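Local coordinates for insect group II chitinase (Ostrinia furnacalis, PDB 5Y2C), which probably hydrolyses the beta-1,4 linkages of chitin as a family 18 glycoside hydrolase, here an active-site mutant bound to a chitin oligosaccharide, at residues Lys4-Tyr9 and Trp189-Thr194; Gly244-Gly249 and Ser318-Phe323; Ala108-Glu113 and Asn157-Leu162. All coordinates share one frame; numbering follows the deposited sequence.

Contact 1. Residues Lys4-Tyr9 and Trp189-Thr194; sequences KVVCYY and WISLMT. With NAG (2-acetamido-2-deoxy-beta-D-glucopyranose), chain C; NAG (2-acetamido-2-deoxy-beta-D-glucopyranose), chain B.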
loop_
_atom_site.group_PDB
_atom_site.type_symbol
_atom_site.label_atom_id
_atom_site.label_comp_id
_atom_site.label_asym_id
_atom_site.label_seq_id
_atom_site.Cartn_x
_atom_site.Cartn_y
_atom_site.Cartn_z
ATOM N N LYS A 4 -9.323 9.415 7.260
ATOM C CA LYS A 4 -7.892 9.545 7.034
ATOM C C LYS A 4 -7.563 9.299 5.565
ATOM O O LYS A 4 -8.243 8.534 4.874
ATOM C CB LYS A 4 -7.115 8.554 7.912
ATOM C CG LYS A 4 -7.217 8.810 9.406
ATOM C CD LYS A 4 -6.534 7.680 10.186
ATOM C CE LYS A 4 -6.479 8.001 11.673
ATOM N NZ LYS A 4 -7.808 7.871 12.292
ATOM N N VAL A 5 -6.520 9.976 5.086
ATOM C CA VAL A 5 -5.898 9.677 3.802
ATOM C C VAL A 5 -4.431 9.403 4.110
ATOM O O VAL A 5 -3.643 10.338 4.288
ATOM C CB VAL A 5 -6.067 10.808 2.778
ATOM C CG1 VAL A 5 -5.341 10.458 1.480
ATOM C CG2 VAL A 5 -7.540 11.076 2.500
ATOM N N VAL A 6 -4.066 8.119 4.198
ATOM C CA VAL A 6 -2.725 7.687 4.584
ATOM C C VAL A 6 -1.895 7.522 3.315
ATOM O O VAL A 6 -2.200 6.676 2.469
ATOM C CB VAL A 6 -2.771 6.374 5.388
ATOM C CG1 VAL A 6 -1.373 5.896 5.737
ATOM C CG2 VAL A 6 -3.622 6.514 6.662
ATOM N N CYS A 7 -0.854 8.334 3.177
ATOM C CA CYS A 7 -0.025 8.364 1.982
ATOM C C CYS A 7 1.299 7.694 2.265
ATOM O O CYS A 7 1.988 8.067 3.219
ATOM C CB CYS A 7 0.240 9.796 1.528
ATOM S SG CYS A 7 -1.206 10.798 1.157
ATOM N N TYR A 8 1.671 6.730 1.425
ATOM C CA TYR A 8 2.981 6.113 1.525
ATOM C C TYR A 8 3.947 6.888 0.636
ATOM O O TYR A 8 3.702 7.059 -0.566
ATOM C CB TYR A 8 2.904 4.640 1.139
ATOM C CG TYR A 8 2.423 3.795 2.295
ATOM C CD1 TYR A 8 1.069 3.574 2.506
ATOM C CD2 TYR A 8 3.322 3.262 3.212
ATOM C CE1 TYR A 8 0.632 2.813 3.573
ATOM C CE2 TYR A 8 2.892 2.513 4.274
ATOM C CZ TYR A 8 1.553 2.289 4.452
ATOM O OH TYR A 8 1.139 1.538 5.519
ATOM N N TYR A 9 5.007 7.409 1.247
ATOM C CA TYR A 9 6.129 8.017 0.555
ATOM C C TYR A 9 7.237 6.969 0.535
ATOM O O TYR A 9 7.488 6.316 1.556
ATOM C CB TYR A 9 6.585 9.299 1.262
ATOM C CG TYR A 9 7.980 9.749 0.867
ATOM C CD1 TYR A 9 8.178 10.606 -0.221
ATOM C CD2 TYR A 9 9.100 9.297 1.560
ATOM C CE1 TYR A 9 9.450 10.995 -0.598
ATOM C CE2 TYR A 9 10.371 9.673 1.186
ATOM C CZ TYR A 9 10.542 10.521 0.111
ATOM O OH TYR A 9 11.818 10.903 -0.244
ATOM N N TRP A 189 -4.778 2.850 13.362
ATOM C CA TRP A 189 -5.503 2.425 12.174
ATOM C C TRP A 189 -4.841 1.172 11.625
ATOM O O TRP A 189 -3.681 0.879 11.920
ATOM C CB TRP A 189 -5.582 3.540 11.122
ATOM C CG TRP A 189 -4.269 3.937 10.531
ATOM C CD1 TRP A 189 -3.662 3.387 9.439
ATOM C CD2 TRP A 189 -3.404 4.991 10.980
ATOM N NE1 TRP A 189 -2.470 4.020 9.192
ATOM C CE2 TRP A 189 -2.287 5.009 10.120
ATOM C CE3 TRP A 189 -3.467 5.921 12.022
ATOM C CZ2 TRP A 189 -1.238 5.914 10.272
ATOM C CZ3 TRP A 189 -2.419 6.828 12.172
ATOM C CH2 TRP A 189 -1.321 6.812 11.299
ATOM N N ILE A 190 -5.612 0.428 10.845
ATOM C CA ILE A 190 -5.176 -0.802 10.206
ATOM C C ILE A 190 -5.268 -0.562 8.711
ATOM O O ILE A 190 -6.371 -0.410 8.173
ATOM C CB ILE A 190 -6.031 -2.005 10.617
ATOM C CG1 ILE A 190 -5.845 -2.320 12.099
ATOM C CG2 ILE A 190 -5.682 -3.203 9.769
ATOM C CD1 ILE A 190 -6.910 -3.220 12.671
ATOM N N SER A 191 -4.120 -0.498 8.037
ATOM C CA SER A 191 -4.098 -0.275 6.586
ATOM C C SER A 191 -4.249 -1.616 5.884
ATOM O O SER A 191 -3.298 -2.392 5.781
ATOM C CB SER A 191 -2.824 0.447 6.167
ATOM O OG SER A 191 -2.928 1.836 6.444
ATOM N N LEU A 192 -5.456 -1.889 5.400
ATOM C CA LEU A 192 -5.700 -3.077 4.597
ATOM C C LEU A 192 -4.999 -2.914 3.253
ATOM O O LEU A 192 -5.257 -1.945 2.526
ATOM C CB LEU A 192 -7.195 -3.262 4.384
ATOM C CG LEU A 192 -8.122 -3.299 5.593
ATOM C CD1 LEU A 192 -9.542 -3.533 5.095
ATOM C CD2 LEU A 192 -7.695 -4.372 6.610
ATOM N N MET A 193 -4.077 -3.820 2.930
ATOM C CA MET A 193 -3.401 -3.756 1.637
ATOM C C MET A 193 -4.296 -4.468 0.625
ATOM O O MET A 193 -4.015 -5.565 0.130
ATOM C CB MET A 193 -2.002 -4.340 1.706
ATOM C CG MET A 193 -1.024 -3.410 2.453
ATOM S SD MET A 193 0.645 -4.047 2.512
ATOM C CE MET A 193 0.339 -5.597 3.358
ATOM N N THR A 194 -5.412 -3.809 0.333
ATOM C CA THR A 194 -6.429 -4.374 -0.532
ATOM C C THR A 194 -6.031 -4.300 -1.999
ATOM O O THR A 194 -6.771 -3.793 -2.842
ATOM C CB THR A 194 -7.733 -3.651 -0.267
ATOM O OG1 THR A 194 -7.445 -2.261 -0.009
ATOM C CG2 THR A 194 -8.419 -4.277 0.937
HETATM C C1 NAG C . 3.001 -4.127 -0.251
HETATM C C2 NAG C . 4.078 -3.345 0.468
HETATM C C3 NAG C . 5.156 -2.798 -0.461
HETATM C C4 NAG C . 4.969 -3.047 -1.949
HETATM C C5 NAG C . 3.518 -2.718 -2.233
HETATM C C6 NAG C . 3.077 -2.962 -3.643
HETATM C C7 NAG C . 3.594 -2.205 2.524
HETATM C C8 NAG C . 2.908 -1.039 3.100
HETATM N N2 NAG C . 3.551 -2.265 1.241
HETATM O O3 NAG C . 6.376 -3.305 -0.025
HETATM O O4 NAG C . 5.807 -2.258 -2.693
HETATM O O5 NAG C . 2.631 -3.417 -1.379
HETATM O O6 NAG C . 3.423 -4.228 -4.068
HETATM O O7 NAG C . 4.142 -2.984 3.193
HETATM C C1 NAG B . 2.818 -8.972 -2.394
HETATM C C2 NAG B . 3.747 -8.014 -3.085
HETATM C C3 NAG B . 4.107 -6.894 -2.136
HETATM C C4 NAG B . 2.921 -6.263 -1.464
HETATM C C5 NAG B . 2.110 -7.364 -0.849
HETATM C C6 NAG B . 0.788 -6.853 -0.368
HETATM C C7 NAG B . 5.176 -9.025 -4.785
HETATM C C8 NAG B . 6.335 -9.883 -4.987
HETATM N N2 NAG B . 4.918 -8.662 -3.565
HETATM O O3 NAG B . 4.791 -5.935 -2.862
HETATM O O4 NAG B . 3.495 -5.423 -0.503
HETATM O O5 NAG B . 1.802 -8.253 -1.841
HETATM O O6 NAG B . 0.379 -7.371 0.847
HETATM O O7 NAG B . 4.567 -8.694 -5.712
HETATM O O HOH W 1 -0.587 2.231 7.575
#
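One water is gripped by three side chains, Tyr8 from strand 4-9 and Trp189 and Ser191 from 189-194, and no direct hydrogen bond joins the two segments. The shortest of its links, 2.6 Å, runs to Ser191 OG. The water donates to Tyr8 OH at 2.8 Å and accepts from the indole Trp189 NE1 at 3.1 Å, so the buried indole N-H finds its partner through this water. Tyr8 OH has a second partner in Asp121, which fixes the phenol end between water and carboxylate. Beside the water the packing is apolar: Val6 CG2 lies over one face of the Trp189 indole, a CH-pi contact 4.1 Å from the centroid of the five-membered ring. Trp189 CG stands between its backbone N and carbonyl carbon (chi1 66°), which turns the indole across Val6 and Lys4. Lys4 CE comes obliquely to 3.7 Å from Trp189 CE3. Toward the pocket, Tyr8 CE2 meets the acetamido methyl C8 of NAG (chain C) at 3.7 Å, while Met193 SD approaches C7 of the same acetamido group to 3.5 Å. Met193 also touches Leu125, apparently the engineered leucine at the place of the glutamate in the family's DxxDxDxE motif. Strands 4-10 and 189-192 are not sheet neighbours: the axes of 4-9 and 189-192 pass 10.1 Å apart at 60°, with side chains meeting inside the TIM barrel. Strands 34-42 and 339-343 flank the first, strands 162-167 and 241-254 the second, and helix 224-233 packs on Leu192 and Thr194.

Contact 2. Residues Gly244-Gly249 and Ser318-Phe323; sequences GVPFYG and SFDDDF. With NAG (2-acetamido-2-deoxy-beta-D-glucopyranose), chain C.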
loop_
_atom_site.group_PDB
_atom_site.type_symbol
_atom_site.label_atom_id
_atom_site.label_comp_id
_atom_site.label_asym_id
_atom_site.label_seq_id
_atom_site.Cartn_x
_atom_site.Cartn_y
_atom_site.Cartn_z
ATOM N N GLY A 244 -6.654 0.345 1.292
ATOM C CA GLY A 244 -5.551 0.733 0.417
ATOM C C GLY A 244 -5.968 0.709 -1.047
ATOM O O GLY A 244 -6.679 -0.190 -1.503
ATOM N N VAL A 245 -5.522 1.717 -1.788
ATOM C CA VAL A 245 -5.749 1.810 -3.225
ATOM C C VAL A 245 -4.389 1.799 -3.910
ATOM O O VAL A 245 -3.519 2.591 -3.542
ATOM C CB VAL A 245 -6.541 3.069 -3.623
ATOM C CG1 VAL A 245 -6.795 3.093 -5.149
ATOM C CG2 VAL A 245 -7.858 3.165 -2.834
ATOM N N PRO A 246 -4.151 0.914 -4.876
ATOM C CA PRO A 246 -2.868 0.935 -5.597
ATOM C C PRO A 246 -2.853 2.021 -6.667
ATOM O O PRO A 246 -3.828 2.210 -7.397
ATOM C CB PRO A 246 -2.797 -0.467 -6.217
ATOM C CG PRO A 246 -4.261 -0.835 -6.453
ATOM C CD PRO A 246 -5.048 -0.174 -5.334
ATOM N N PHE A 247 -1.736 2.751 -6.742
ATOM C CA PHE A 247 -1.511 3.755 -7.777
ATOM C C PHE A 247 -0.670 3.198 -8.930
ATOM O O PHE A 247 -0.007 3.952 -9.658
ATOM C CB PHE A 247 -0.840 4.998 -7.179
ATOM C CG PHE A 247 -1.761 5.879 -6.341
ATOM C CD1 PHE A 247 -3.083 5.529 -6.112
ATOM C CD2 PHE A 247 -1.288 7.065 -5.790
ATOM C CE1 PHE A 247 -3.924 6.351 -5.338
ATOM C CE2 PHE A 247 -2.110 7.884 -5.024
ATOM C CZ PHE A 247 -3.439 7.526 -4.795
ATOM N N TYR A 248 -0.719 1.885 -9.120
ATOM C CA TYR A 248 0.091 1.186 -10.098
ATOM C C TYR A 248 -0.701 -0.019 -10.584
ATOM O O TYR A 248 -1.653 -0.452 -9.928
ATOM C CB TYR A 248 1.419 0.729 -9.482
ATOM C CG TYR A 248 1.193 -0.325 -8.435
ATOM C CD1 TYR A 248 0.860 0.022 -7.134
ATOM C CD2 TYR A 248 1.251 -1.680 -8.760
ATOM C CE1 TYR A 248 0.621 -0.936 -6.181
ATOM C CE2 TYR A 248 1.008 -2.649 -7.802
ATOM C CZ TYR A 248 0.690 -2.261 -6.516
ATOM O OH TYR A 248 0.452 -3.192 -5.540
ATOM N N GLY A 249 -0.290 -0.579 -11.722
ATOM C CA GLY A 249 -0.946 -1.742 -12.299
ATOM C C GLY A 249 -0.071 -2.983 -12.340
ATOM O O GLY A 249 1.150 -2.894 -12.422
ATOM N N SER A 318 -3.570 -4.391 -15.527
ATOM C CA SER A 318 -4.790 -4.074 -14.803
ATOM C C SER A 318 -4.487 -3.094 -13.683
ATOM O O SER A 318 -3.464 -3.213 -13.005
ATOM C CB SER A 318 -5.455 -5.335 -14.233
ATOM O OG SER A 318 -4.635 -5.987 -13.268
ATOM N N PHE A 319 -5.376 -2.123 -13.504
ATOM C CA PHE A 319 -5.106 -0.981 -12.644
ATOM C C PHE A 319 -6.429 -0.337 -12.244
ATOM O O PHE A 319 -7.478 -0.600 -12.840
ATOM C CB PHE A 319 -4.214 0.040 -13.363
ATOM C CG PHE A 319 -4.833 0.581 -14.624
ATOM C CD1 PHE A 319 -4.743 -0.127 -15.826
ATOM C CD2 PHE A 319 -5.543 1.781 -14.607
ATOM C CE1 PHE A 319 -5.330 0.367 -16.988
ATOM C CE2 PHE A 319 -6.120 2.275 -15.765
ATOM C CZ PHE A 319 -6.018 1.566 -16.955
ATOM N N ASP A 320 -6.351 0.544 -11.248
ATOM C CA ASP A 320 -7.455 1.411 -10.856
ATOM C C ASP A 320 -7.233 2.788 -11.476
ATOM O O ASP A 320 -6.158 3.374 -11.323
ATOM C CB ASP A 320 -7.541 1.543 -9.331
ATOM C CG ASP A 320 -8.168 0.338 -8.669
ATOM O OD1 ASP A 320 -8.628 -0.591 -9.366
ATOM O OD2 ASP A 320 -8.187 0.310 -7.429
ATOM N N ASP A 321 -8.253 3.303 -12.146
ATOM C CA ASP A 321 -8.218 4.635 -12.709
ATOM C C ASP A 321 -8.990 5.560 -11.771
ATOM O O ASP A 321 -9.435 5.149 -10.698
ATOM C CB ASP A 321 -8.789 4.615 -14.137
ATOM C CG ASP A 321 -10.314 4.467 -14.175
ATOM O OD1 ASP A 321 -10.929 3.880 -13.263
ATOM O OD2 ASP A 321 -10.898 4.927 -15.174
ATOM N N ASP A 322 -9.176 6.819 -12.192
ATOM C CA ASP A 322 -9.886 7.793 -11.365
ATOM C C ASP A 322 -11.271 7.314 -10.959
ATOM O O ASP A 322 -11.717 7.599 -9.845
ATOM C CB ASP A 322 -10.021 9.127 -12.096
ATOM C CG ASP A 322 -9.100 10.160 -11.538
ATOM O OD1 ASP A 322 -8.372 9.794 -10.593
ATOM O OD2 ASP A 322 -9.130 11.330 -11.976
ATOM N N PHE A 323 -11.972 6.591 -11.845
ATOM C CA PHE A 323 -13.344 6.184 -11.536
ATOM C C PHE A 323 -13.387 5.141 -10.434
ATOM O O PHE A 323 -14.228 5.216 -9.529
ATOM C CB PHE A 323 -14.056 5.665 -12.794
ATOM C CG PHE A 323 -14.549 6.762 -13.693
ATOM C CD1 PHE A 323 -15.711 7.456 -13.391
ATOM C CD2 PHE A 323 -13.826 7.140 -14.806
ATOM C CE1 PHE A 323 -16.151 8.478 -14.204
ATOM C CE2 PHE A 323 -14.267 8.161 -15.622
ATOM C CZ PHE A 323 -15.428 8.829 -15.322
HETATM C C1 NAG C . 3.001 -4.127 -0.251
HETATM C C2 NAG C . 4.078 -3.345 0.468
HETATM C C3 NAG C . 5.156 -2.798 -0.461
HETATM C C4 NAG C . 4.969 -3.047 -1.949
HETATM C C5 NAG C . 3.518 -2.718 -2.233
HETATM C C6 NAG C . 3.077 -2.962 -3.643
HETATM C C7 NAG C . 3.594 -2.205 2.524
HETATM C C8 NAG C . 2.908 -1.039 3.100
HETATM N N2 NAG C . 3.551 -2.265 1.241
HETATM O O3 NAG C . 6.376 -3.305 -0.025
HETATM O O4 NAG C . 5.807 -2.258 -2.693
HETATM O O5 NAG C . 2.631 -3.417 -1.379
HETATM O O6 NAG C . 3.423 -4.228 -4.068
HETATM O O7 NAG C . 4.142 -2.984 3.193
HETATM O O HOH W 2 -4.112 0.753 -9.814
#
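The CA atoms of Gly249 and Phe319 are the nearest pair across the segments, 4.2 Å apart, where the touching parts run 150° apart. With no side chain on Gly249, its CA can lie 3.0 Å from Ser318 O, and Phe319 CB packs beside it. One water joins the main chains, donating to Pro246 O and to Tyr248 O (2.7 Å) and accepting from Asp320 N. The Asp320 carboxylate then reaches back to the strand: its OD2 sits 3.8 Å from Pro246 CD and also touches Val245 CG1, while its charge is met by Lys328. On the sugar side, the CB of Tyr248 points away from 318-323, and a chi1 of 67° carries the phenol to the glycan, OH 3.2 Å from C6 of NAG (chain C). Asp196 shares a hydrogen bond with that same OH. A phenylalanine in place of Tyr248 would probably leave Asp196 OD1 without this partner and remove the hydroxyl's contact with the sugar's C6. Behind the glycan site, strand 241-254 of the TIM barrel thus carries a pocket tyrosine on one side and packs on the approach to helix 322-334 on the other.

Contact 3. Residues Ala108-Glu113 and Asn157-Leu162; sequences AVDFLE and NRRGML
Bends at chi2 (-127°) and chi3 (65°) curl the Arg159 side chain back toward helix 98-115, while Glu113, its chain extended beyond CG, reaches out to meet it. The two cross at about a right angle, and the Glu113 carboxylate lies over one face of the guanidinium, OE1 3.2 Å above the plane and over its centre. Glu113 OE2 is 2.8 Å from Arg159 NH1, yet well out of the guanidinium plane, so the pair is a salt bridge held by charge, with no N-H aimed at the oxygen. The carboxylate and guanidinium planes are 58° apart. Asp110 OD1, more distant from Arg159 NH1, may add a weaker long-range attraction. Beneath the ions, Val109 CG1 packs on Arg159 CD at 3.5 Å, and the same methyl lies at the edge of the guanidinium. The bend at chi3 of Met161 turns CE to Val109 CG2, 3.8 Å away, while SD lies by Leu112 CB (4.3 Å) and Glu113 CG. Phe156 of helix 141-157 touches Val109, Leu112 and Met161, adding to this apolar layer, whereas the salt bridge lies on the solvent side, Arg159 being exposed and Glu113 partly so. The arrangement is plain packing on the outer shell of the TIM barrel: the loop that leads from helix 141-157 into strand 162-167 is pinned against the preceding barrel helix, 98-115.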
loop_
_atom_site.group_PDB
_atom_site.type_symbol
_atom_site.label_atom_id
_atom_site.label_comp_id
_atom_site.label_asym_id
_atom_site.label_seq_id
_atom_site.Cartn_x
_atom_site.Cartn_y
_atom_site.Cartn_z
ATOM N N ALA A 108 13.035 1.763 19.557
ATOM C CA ALA A 108 12.172 2.333 18.526
ATOM C C ALA A 108 11.683 3.716 18.925
ATOM O O ALA A 108 11.675 4.639 18.103
ATOM C CB ALA A 108 11.001 1.397 18.232
ATOM N N VAL A 109 11.331 3.895 20.203
ATOM C CA VAL A 109 10.844 5.190 20.678
ATOM C C VAL A 109 11.882 6.278 20.456
ATOM O O VAL A 109 11.556 7.393 20.039
ATOM C CB VAL A 109 10.449 5.098 22.156
ATOM C CG1 VAL A 109 10.369 6.494 22.735
ATOM C CG2 VAL A 109 9.114 4.372 22.292
ATOM N N ASP A 110 13.137 5.999 20.771
ATOM C CA ASP A 110 14.144 7.037 20.615
ATOM C C ASP A 110 14.584 7.202 19.168
ATOM O O ASP A 110 14.951 8.310 18.764
ATOM C CB ASP A 110 15.309 6.756 21.563
ATOM C CG ASP A 110 14.918 6.988 23.012
ATOM O OD1 ASP A 110 14.292 8.034 23.306
ATOM O OD2 ASP A 110 15.157 6.095 23.841
ATOM N N PHE A 111 14.538 6.128 18.373
ATOM C CA PHE A 111 14.834 6.259 16.948
ATOM C C PHE A 111 13.832 7.198 16.288
ATOM O O PHE A 111 14.210 8.109 15.536
ATOM C CB PHE A 111 14.814 4.876 16.285
ATOM C CG PHE A 111 15.311 4.856 14.863
ATOM C CD1 PHE A 111 14.488 5.243 13.815
ATOM C CD2 PHE A 111 16.590 4.413 14.561
ATOM C CE1 PHE A 111 14.945 5.222 12.497
ATOM C CE2 PHE A 111 17.053 4.390 13.246
ATOM C CZ PHE A 111 16.221 4.800 12.211
ATOM N N LEU A 112 12.547 7.009 16.597
ATOM C CA LEU A 112 11.494 7.828 16.009
ATOM C C LEU A 112 11.605 9.281 16.455
ATOM O O LEU A 112 11.523 10.199 15.624
ATOM C CB LEU A 112 10.134 7.244 16.389
ATOM C CG LEU A 112 10.036 5.834 15.817
ATOM C CD1 LEU A 112 8.840 5.077 16.372
ATOM C CD2 LEU A 112 10.004 5.904 14.322
ATOM N N GLU A 113 11.847 9.506 17.750
ATOM C CA GLU A 113 11.940 10.868 18.265
ATOM C C GLU A 113 13.165 11.568 17.711
ATOM O O GLU A 113 13.118 12.770 17.427
ATOM C CB GLU A 113 11.965 10.852 19.799
ATOM C CG GLU A 113 10.683 10.278 20.415
ATOM C CD GLU A 113 10.486 10.629 21.882
ATOM O OE1 GLU A 113 9.389 11.123 22.238
ATOM O OE2 GLU A 113 11.425 10.415 22.682
ATOM N N ASN A 157 1.786 5.512 24.108
ATOM C CA ASN A 157 0.772 6.368 24.720
ATOM C C ASN A 157 1.366 7.373 25.686
ATOM O O ASN A 157 0.853 8.499 25.797
ATOM C CB ASN A 157 -0.254 5.525 25.447
ATOM C CG ASN A 157 -1.223 4.874 24.499
ATOM O OD1 ASN A 157 -1.282 5.234 23.307
ATOM N ND2 ASN A 157 -1.979 3.886 25.001
ATOM N N ARG A 158 2.467 7.006 26.331
ATOM C CA ARG A 158 3.142 7.908 27.252
ATOM C C ARG A 158 3.973 8.955 26.501
ATOM O O ARG A 158 4.562 9.841 27.120
ATOM C CB ARG A 158 4.033 7.122 28.216
ATOM C CG ARG A 158 3.463 5.776 28.631
ATOM C CD ARG A 158 4.103 5.276 29.915
ATOM N NE ARG A 158 5.124 4.265 29.659
ATOM C CZ ARG A 158 5.088 3.028 30.145
ATOM N NH1 ARG A 158 4.079 2.644 30.914
ATOM N NH2 ARG A 158 6.061 2.173 29.860
ATOM N N ARG A 159 4.019 8.854 25.174
ATOM C CA ARG A 159 4.781 9.800 24.369
ATOM C C ARG A 159 3.920 10.512 23.345
ATOM O O ARG A 159 4.419 11.409 22.659
ATOM C CB ARG A 159 5.972 9.115 23.665
ATOM C CG ARG A 159 6.744 8.174 24.569
ATOM C CD ARG A 159 8.206 8.502 24.555
ATOM N NE ARG A 159 8.417 9.822 25.123
ATOM C CZ ARG A 159 9.605 10.337 25.424
ATOM N NH1 ARG A 159 10.718 9.638 25.229
ATOM N NH2 ARG A 159 9.663 11.559 25.932
ATOM N N GLY A 160 2.646 10.148 23.230
ATOM C CA GLY A 160 1.803 10.757 22.216
ATOM C C GLY A 160 2.139 10.346 20.794
ATOM O O GLY A 160 1.907 11.116 19.859
ATOM N N MET A 161 2.672 9.151 20.596
ATOM C CA MET A 161 3.004 8.704 19.257
ATOM C C MET A 161 1.929 7.771 18.722
ATOM O O MET A 161 1.214 7.108 19.481
ATOM C CB MET A 161 4.373 8.022 19.241
ATOM C CG MET A 161 5.500 8.977 19.582
ATOM S SD MET A 161 7.089 8.212 19.276
ATOM C CE MET A 161 7.022 6.952 20.537
ATOM N N LEU A 162 1.834 7.720 17.395
ATOM C CA LEU A 162 0.834 6.909 16.727
ATOM C C LEU A 162 1.418 5.551 16.364
ATOM O O LEU A 162 2.624 5.404 16.147
ATOM C CB LEU A 162 0.319 7.628 15.479
ATOM C CG LEU A 162 -0.342 8.988 15.766
ATOM C CD1 LEU A 162 -0.587 9.732 14.462
ATOM C CD2 LEU A 162 -1.648 8.819 16.559
#

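Contact 3 is nested in the chain between the two segments of contact 1, and contact 2 follows both. The centres of contacts 1 and 2 lie 14 Å apart; strands 189-192 and 241-254 are barrel neighbours, joined where Leu192 O meets Gly244 N and Thr194 OG1 meets Gly244 O, and both contacts touch NAG (chain C). Contact 3 sits about 20 Å from contact 1, centre to centre, touching it through Leu162 CD1 on Trp189 CZ3. Contacts 2 and 3 lie on opposite sides of the chain's centre, their centres 33 Å apart. Thus contacts 1 and 2 contribute Tyr8, Met193 and Tyr248 to the glycan pocket of the family 18 barrel, while contact 3 belongs to its outer shell.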